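Local coordinates for protein pectate lyase 47 (Bacillus sp. TS-47, PDB 1VBL) that cleaves the polygalacturonate of pectin by beta-elimination, as a secreted, thermostable, calcium-binding lyase of polysaccharide lyase family 1, at residues 9-17 with 387-395; 296-304 with 401-409. All coordinates share one frame; numbering follows the deposited sequence.

In the fold
Contacts 1 and 2 both clad the outside of the parallel beta-helix, a stack of similar coils covered here by its N-terminal loop and by late segments of the chain. Contact 1 joins the N-terminal loop 9-17 to the late loop 387-395; contact 2 lays helix 402-409 against strand 293-303, which W388 and Y393 of contact 1 also touch. Their centres lie about 20 Å apart. Along the chain the segments alternate, 9-17, 296-304, 387-395, 401-409, so the late region leaves one contact and enters the other within a few residues. The two contacts touch where V395 O comes 3.5 Å from Y297 CE1. Both stand away from the calcium-binding aspartates, and cover the scaffold instead.

Contact 1: 9-17 with 387-395; sequences KPYDGWAAY and TWKPMFYHV
The two loops come closest at G13 and F392, whose CA atoms are 4.6 Å apart, and G13 N bonds to F392 O at 2.9 Å. A water fastens the same carbonyl a second way, donating to F392 O and to D12 OD1, an oxygen that is also bonded to H275.

Further along, H394 uses its ring nitrogen as an acceptor: Y11 N reaches H394 NE2 at 3.0 Å, somewhat tilted from the imidazole plane. P10 CG lies at the edge of that imidazole, 3.7 Å from H394 CE1, and the Y11 ring turns an edge toward its face in an offset edge-to-face (T-shaped) pair, planes at 75°.

F392 carries most of the apolar contact. With CG anti to the carbonyl carbon (chi1 -69°), its ring reaches the short 3-10 segment that includes A16. One ring edge, at CE1, meets W14 CZ3 at 3.7 Å, the two ring planes inclined at 54°. A16 CB is 4.1 Å from F392 CD2, the ring atom across from CE1, while CZ runs up to Y17 CD1 at 3.8 Å and Y17 N lies over a face. W14 in turn brings CZ2 to 3.6 Å from W388 CZ3, the indoles nearly parallel but slid apart, which completes a three-ring cluster. With F392 cut back to alanine, W14, A16 and Y17 would probably lose their common neighbour and a gap would open between them.

Below the cluster, W14 N bonds to T273, D12 O to T242, and W388 rests on Q293 and H295, all on consecutive strands. Segments from distant parts of the chain packed together on the outside of the coils fit the parallel beta-helix fold of pectate lyases.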
# COMPACT_ATOMS: atom_id res chain seq x y z
N LYS A 9 -4.62 -16.54 11.95
CA LYS A 9 -4.08 -17.54 12.88
C LYS A 9 -3.71 -16.84 14.18
O LYS A 9 -3.36 -15.66 14.20
CB LYS A 9 -2.86 -18.24 12.28
CG LYS A 9 -3.14 -19.03 11.01
CD LYS A 9 -2.72 -18.24 9.77
CE LYS A 9 -3.46 -16.90 9.67
NZ LYS A 9 -3.06 -16.08 8.52
N PRO A 10 -3.77 -17.58 15.30
CA PRO A 10 -3.45 -17.05 16.63
C PRO A 10 -2.15 -16.28 16.82
O PRO A 10 -2.09 -15.38 17.66
CB PRO A 10 -3.54 -18.29 17.52
CG PRO A 10 -3.22 -19.41 16.60
CD PRO A 10 -3.99 -19.04 15.36
N TYR A 11 -1.12 -16.60 16.05
CA TYR A 11 0.16 -15.91 16.18
C TYR A 11 0.65 -15.30 14.87
O TYR A 11 1.83 -14.97 14.73
CB TYR A 11 1.26 -16.85 16.70
CG TYR A 11 0.99 -17.42 18.08
CD1 TYR A 11 0.16 -18.52 18.25
CD2 TYR A 11 1.57 -16.84 19.21
CE1 TYR A 11 -0.11 -19.03 19.52
CE2 TYR A 11 1.31 -17.34 20.49
CZ TYR A 11 0.47 -18.43 20.63
OH TYR A 11 0.20 -18.92 21.89
N ASP A 12 -0.25 -15.15 13.90
CA ASP A 12 0.16 -14.62 12.61
C ASP A 12 0.32 -13.10 12.55
O ASP A 12 -0.59 -12.38 12.14
CB ASP A 12 -0.79 -15.08 11.50
CG ASP A 12 -0.23 -14.80 10.12
OD1 ASP A 12 0.91 -14.31 10.03
OD2 ASP A 12 -0.93 -15.07 9.12
N GLY A 13 1.49 -12.63 12.97
CA GLY A 13 1.79 -11.21 12.92
C GLY A 13 1.14 -10.33 13.98
O GLY A 13 0.35 -10.79 14.80
N TRP A 14 1.50 -9.05 13.95
CA TRP A 14 0.97 -8.09 14.91
C TRP A 14 -0.55 -8.02 15.00
O TRP A 14 -1.10 -7.68 16.04
CB TRP A 14 1.54 -6.70 14.62
CG TRP A 14 2.91 -6.46 15.21
CD1 TRP A 14 4.06 -6.16 14.54
CD2 TRP A 14 3.24 -6.40 16.61
NE1 TRP A 14 5.08 -5.92 15.43
CE2 TRP A 14 4.60 -6.06 16.70
CE3 TRP A 14 2.50 -6.60 17.79
CZ2 TRP A 14 5.25 -5.91 17.93
CZ3 TRP A 14 3.15 -6.46 19.01
CH2 TRP A 14 4.51 -6.11 19.07
N ALA A 15 -1.24 -8.34 13.90
CA ALA A 15 -2.70 -8.31 13.90
C ALA A 15 -3.29 -9.40 14.80
O ALA A 15 -4.49 -9.41 15.07
CB ALA A 15 -3.23 -8.46 12.48
N ALA A 16 -2.45 -10.32 15.25
CA ALA A 16 -2.90 -11.40 16.12
C ALA A 16 -2.89 -10.97 17.59
O ALA A 16 -3.38 -11.69 18.46
CB ALA A 16 -2.02 -12.63 15.93
N TYR A 17 -2.35 -9.79 17.85
CA TYR A 17 -2.26 -9.27 19.21
C TYR A 17 -3.62 -9.29 19.92
O TYR A 17 -4.65 -8.97 19.32
CB TYR A 17 -1.73 -7.84 19.19
CG TYR A 17 -1.60 -7.22 20.57
CD1 TYR A 17 -0.54 -7.57 21.41
CD2 TYR A 17 -2.55 -6.32 21.04
CE1 TYR A 17 -0.44 -7.03 22.70
CE2 TYR A 17 -2.46 -5.79 22.32
CZ TYR A 17 -1.41 -6.14 23.14
OH TYR A 17 -1.32 -5.62 24.41
N THR A 387 16.49 -4.60 19.39
CA THR A 387 15.87 -3.73 20.39
C THR A 387 14.55 -4.34 20.84
O THR A 387 13.98 -3.94 21.86
CB THR A 387 15.61 -2.32 19.83
OG1 THR A 387 14.93 -2.42 18.57
CG2 THR A 387 16.92 -1.56 19.64
N TRP A 388 14.07 -5.31 20.07
CA TRP A 388 12.84 -6.01 20.39
C TRP A 388 12.88 -7.36 19.69
O TRP A 388 13.64 -7.55 18.73
CB TRP A 388 11.60 -5.22 19.93
CG TRP A 388 11.46 -5.07 18.44
CD1 TRP A 388 12.27 -4.36 17.61
CD2 TRP A 388 10.43 -5.64 17.62
NE1 TRP A 388 11.81 -4.44 16.31
CE2 TRP A 388 10.68 -5.22 16.29
CE3 TRP A 388 9.33 -6.46 17.87
CZ2 TRP A 388 9.86 -5.59 15.22
CZ3 TRP A 388 8.51 -6.83 16.80
CH2 TRP A 388 8.78 -6.39 15.49
N LYS A 389 12.08 -8.31 20.16
CA LYS A 389 12.06 -9.63 19.56
C LYS A 389 10.64 -9.97 19.12
O LYS A 389 9.73 -10.07 19.94
CB LYS A 389 12.55 -10.67 20.58
CG LYS A 389 13.79 -10.22 21.34
CD LYS A 389 15.05 -10.92 20.89
CE LYS A 389 15.11 -12.34 21.42
NZ LYS A 389 16.46 -12.94 21.21
N PRO A 390 10.44 -10.14 17.80
CA PRO A 390 9.11 -10.48 17.26
C PRO A 390 8.64 -11.80 17.86
O PRO A 390 9.38 -12.78 17.87
CB PRO A 390 9.36 -10.60 15.76
CG PRO A 390 10.52 -9.69 15.53
CD PRO A 390 11.41 -9.99 16.71
N MET A 391 7.40 -11.83 18.34
CA MET A 391 6.87 -13.05 18.92
C MET A 391 5.69 -13.58 18.10
O MET A 391 5.37 -14.76 18.15
CB MET A 391 6.42 -12.78 20.36
CG MET A 391 7.02 -13.73 21.39
SD MET A 391 8.83 -13.71 21.42
CE MET A 391 9.14 -12.32 22.51
N PHE A 392 5.08 -12.69 17.32
CA PHE A 392 3.93 -13.08 16.52
C PHE A 392 4.19 -13.69 15.16
O PHE A 392 4.08 -13.03 14.13
CB PHE A 392 2.97 -11.90 16.36
CG PHE A 392 2.28 -11.50 17.63
CD1 PHE A 392 2.57 -10.29 18.24
CD2 PHE A 392 1.37 -12.36 18.23
CE1 PHE A 392 1.95 -9.93 19.44
CE2 PHE A 392 0.75 -12.01 19.43
CZ PHE A 392 1.04 -10.80 20.04
N TYR A 393 4.55 -14.97 15.17
CA TYR A 393 4.75 -15.71 13.93
C TYR A 393 4.69 -17.19 14.24
O TYR A 393 5.07 -17.63 15.32
CB TYR A 393 6.09 -15.35 13.25
CG TYR A 393 7.34 -15.71 14.02
CD1 TYR A 393 7.91 -14.83 14.94
CD2 TYR A 393 7.99 -16.93 13.79
CE1 TYR A 393 9.10 -15.14 15.60
CE2 TYR A 393 9.18 -17.25 14.44
CZ TYR A 393 9.73 -16.35 15.35
OH TYR A 393 10.91 -16.65 15.98
N HIS A 394 4.19 -17.96 13.28
CA HIS A 394 4.09 -19.40 13.45
C HIS A 394 5.34 -20.08 12.92
O HIS A 394 5.92 -20.94 13.58
CB HIS A 394 2.86 -19.94 12.70
CG HIS A 394 1.57 -19.72 13.43
ND1 HIS A 394 0.87 -20.76 14.01
CD2 HIS A 394 0.87 -18.60 13.69
CE1 HIS A 394 -0.22 -20.27 14.59
NE2 HIS A 394 -0.24 -18.96 14.42
N VAL A 395 5.77 -19.67 11.72
CA VAL A 395 6.94 -20.25 11.10
C VAL A 395 7.69 -19.27 10.20
O VAL A 395 7.08 -18.48 9.49
CB VAL A 395 6.56 -21.44 10.19
CG1 VAL A 395 7.82 -22.10 9.64
CG2 VAL A 395 5.72 -22.44 10.95
O HOH W 1 3.44 -13.81 11.23

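Contact 2: 296-304 with 401-409; sequences IYNNYYEFS and SVPALVKAK
Y300 on strand 300-303 packs against helix 402-409 where the helix crosses the outside of the parallel beta-helix, its axis nearly perpendicular to the strand (85°) and 8.8 Å away at closest approach.

Apolar contacts come first. Y300 CB rests on V406 CG1 at 3.9 Å and V402 CG1 at 4.0 Å, and with CG anti to the backbone N (chi1 177°) the phenol lies across the helix and leans toward E302. P403 CB sits over one face of that ring, toward the rim, in a CH-pi contact, 4.1 Å from the centroid, and K407 lays its aliphatic chain alongside, CG 3.8 Å from Y300 CE2.

Polar groups of the bend before the strand meet methyls. V402 CG2 sits 3.5 Å from N298 ND2, an amide whose bonds go to N327 O and, through OD1, to H397 N. Its neighbour N299 instead points away from the helix and bonds to N277 N and L274 O while touching N328, consistent with the asparagine ladder of pectate lyases.

The carboxylate of E302 is shared: OE2 makes a salt bridge with K280, and OE1, on its anti side, receives the hydroxyl Y300 OH at 2.6 Å.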
# COMPACT_ATOMS: atom_id res chain seq x y z
N ILE A 296 9.54 -7.91 9.13
CA ILE A 296 9.59 -8.17 7.70
C ILE A 296 10.29 -9.50 7.47
O ILE A 296 11.50 -9.60 7.66
CB ILE A 296 10.39 -7.06 6.98
CG1 ILE A 296 9.76 -5.70 7.29
CG2 ILE A 296 10.45 -7.33 5.49
CD1 ILE A 296 10.52 -4.53 6.68
N TYR A 297 9.55 -10.53 7.06
CA TYR A 297 10.18 -11.81 6.83
C TYR A 297 9.62 -12.65 5.69
O TYR A 297 8.45 -12.53 5.33
CB TYR A 297 10.18 -12.63 8.14
CG TYR A 297 8.86 -13.26 8.53
CD1 TYR A 297 8.53 -14.55 8.10
CD2 TYR A 297 7.95 -12.59 9.36
CE1 TYR A 297 7.34 -15.16 8.49
CE2 TYR A 297 6.75 -13.20 9.75
CZ TYR A 297 6.45 -14.48 9.31
OH TYR A 297 5.27 -15.08 9.70
N ASN A 298 10.48 -13.49 5.12
CA ASN A 298 10.10 -14.37 4.03
C ASN A 298 9.45 -13.68 2.84
O ASN A 298 8.56 -14.23 2.21
CB ASN A 298 9.15 -15.45 4.56
CG ASN A 298 9.87 -16.51 5.39
OD1 ASN A 298 9.23 -17.32 6.06
ND2 ASN A 298 11.20 -16.51 5.35
N ASN A 299 9.88 -12.46 2.54
CA ASN A 299 9.33 -11.75 1.40
C ASN A 299 10.27 -11.96 0.23
O ASN A 299 11.47 -12.15 0.43
CB ASN A 299 9.19 -10.26 1.70
CG ASN A 299 8.16 -9.98 2.77
OD1 ASN A 299 6.95 -10.14 2.55
ND2 ASN A 299 8.63 -9.57 3.94
N TYR A 300 9.72 -11.96 -0.98
CA TYR A 300 10.51 -12.14 -2.18
C TYR A 300 10.42 -10.86 -3.01
O TYR A 300 9.32 -10.42 -3.36
CB TYR A 300 9.99 -13.34 -2.98
CG TYR A 300 10.70 -13.56 -4.30
CD1 TYR A 300 12.10 -13.62 -4.35
CD2 TYR A 300 9.99 -13.72 -5.48
CE1 TYR A 300 12.76 -13.83 -5.56
CE2 TYR A 300 10.64 -13.93 -6.70
CZ TYR A 300 12.03 -13.98 -6.73
OH TYR A 300 12.68 -14.16 -7.93
N TYR A 301 11.58 -10.26 -3.30
CA TYR A 301 11.65 -9.02 -4.07
C TYR A 301 12.35 -9.36 -5.38
O TYR A 301 13.47 -9.87 -5.38
CB TYR A 301 12.46 -7.96 -3.31
CG TYR A 301 11.98 -7.70 -1.90
CD1 TYR A 301 12.29 -8.59 -0.87
CD2 TYR A 301 11.22 -6.57 -1.59
CE1 TYR A 301 11.85 -8.36 0.44
CE2 TYR A 301 10.78 -6.33 -0.28
CZ TYR A 301 11.10 -7.23 0.72
OH TYR A 301 10.65 -7.03 2.01
N GLU A 302 11.69 -9.06 -6.50
CA GLU A 302 12.23 -9.40 -7.81
C GLU A 302 12.18 -8.20 -8.74
O GLU A 302 11.11 -7.62 -8.96
CB GLU A 302 11.41 -10.56 -8.36
CG GLU A 302 11.76 -11.04 -9.75
CD GLU A 302 10.86 -12.18 -10.17
OE1 GLU A 302 11.15 -13.35 -9.83
OE2 GLU A 302 9.84 -11.91 -10.83
N PHE A 303 13.33 -7.82 -9.29
CA PHE A 303 13.39 -6.66 -10.16
C PHE A 303 14.15 -6.89 -11.46
O PHE A 303 15.18 -7.56 -11.49
CB PHE A 303 14.03 -5.48 -9.42
CG PHE A 303 13.47 -5.26 -8.04
CD1 PHE A 303 14.02 -5.90 -6.94
CD2 PHE A 303 12.38 -4.41 -7.84
CE1 PHE A 303 13.51 -5.71 -5.65
CE2 PHE A 303 11.86 -4.21 -6.56
CZ PHE A 303 12.42 -4.86 -5.47
N SER A 304 13.61 -6.32 -12.54
CA SER A 304 14.23 -6.40 -13.85
C SER A 304 14.46 -4.98 -14.34
O SER A 304 13.57 -4.14 -14.26
CB SER A 304 13.31 -7.13 -14.83
OG SER A 304 13.81 -7.02 -16.16
N SER A 401 14.18 -21.16 0.34
CA SER A 401 12.87 -21.71 -0.02
C SER A 401 11.83 -20.63 -0.32
O SER A 401 10.76 -20.91 -0.88
CB SER A 401 12.34 -22.59 1.13
OG SER A 401 13.24 -23.64 1.42
N VAL A 402 12.15 -19.38 0.03
CA VAL A 402 11.22 -18.27 -0.17
C VAL A 402 10.71 -17.99 -1.59
O VAL A 402 9.51 -17.89 -1.79
CB VAL A 402 11.81 -16.96 0.43
CG1 VAL A 402 10.95 -15.76 0.04
CG2 VAL A 402 11.88 -17.09 1.95
N PRO A 403 11.61 -17.88 -2.58
CA PRO A 403 11.14 -17.61 -3.95
C PRO A 403 10.08 -18.58 -4.48
O PRO A 403 9.02 -18.17 -4.95
CB PRO A 403 12.43 -17.67 -4.77
CG PRO A 403 13.46 -17.18 -3.80
CD PRO A 403 13.08 -17.92 -2.53
N ALA A 404 10.37 -19.88 -4.41
CA ALA A 404 9.43 -20.88 -4.90
C ALA A 404 8.10 -20.80 -4.17
O ALA A 404 7.03 -20.83 -4.79
CB ALA A 404 10.04 -22.28 -4.74
N LEU A 405 8.15 -20.68 -2.85
CA LEU A 405 6.95 -20.60 -2.03
C LEU A 405 6.10 -19.37 -2.34
O LEU A 405 4.89 -19.48 -2.58
CB LEU A 405 7.33 -20.60 -0.55
CG LEU A 405 6.14 -20.49 0.41
CD1 LEU A 405 5.24 -21.70 0.23
CD2 LEU A 405 6.64 -20.39 1.84
N VAL A 406 6.73 -18.20 -2.32
CA VAL A 406 6.02 -16.95 -2.57
C VAL A 406 5.47 -16.88 -3.99
O VAL A 406 4.34 -16.47 -4.20
CB VAL A 406 6.94 -15.73 -2.29
CG1 VAL A 406 6.23 -14.43 -2.68
CG2 VAL A 406 7.31 -15.70 -0.81
N LYS A 407 6.27 -17.29 -4.97
CA LYS A 407 5.80 -17.25 -6.35
C LYS A 407 4.58 -18.15 -6.54
O LYS A 407 3.67 -17.83 -7.31
CB LYS A 407 6.92 -17.66 -7.31
CG LYS A 407 8.00 -16.59 -7.44
CD LYS A 407 8.98 -16.88 -8.57
CE LYS A 407 9.94 -18.00 -8.21
NZ LYS A 407 11.05 -18.09 -9.20
N ALA A 408 4.55 -19.26 -5.81
CA ALA A 408 3.45 -20.20 -5.92
C ALA A 408 2.18 -19.86 -5.13
O ALA A 408 1.08 -20.13 -5.61
CB ALA A 408 3.93 -21.60 -5.52
N LYS A 409 2.34 -19.26 -3.95
CA LYS A 409 1.18 -18.97 -3.11
C LYS A 409 0.74 -17.52 -2.91
O LYS A 409 -0.38 -17.28 -2.46
CB LYS A 409 1.38 -19.61 -1.74
CG LYS A 409 1.79 -21.08 -1.78
CD LYS A 409 1.44 -21.80 -0.49
CE LYS A 409 2.02 -21.10 0.74
NZ LYS A 409 1.63 -21.80 2.00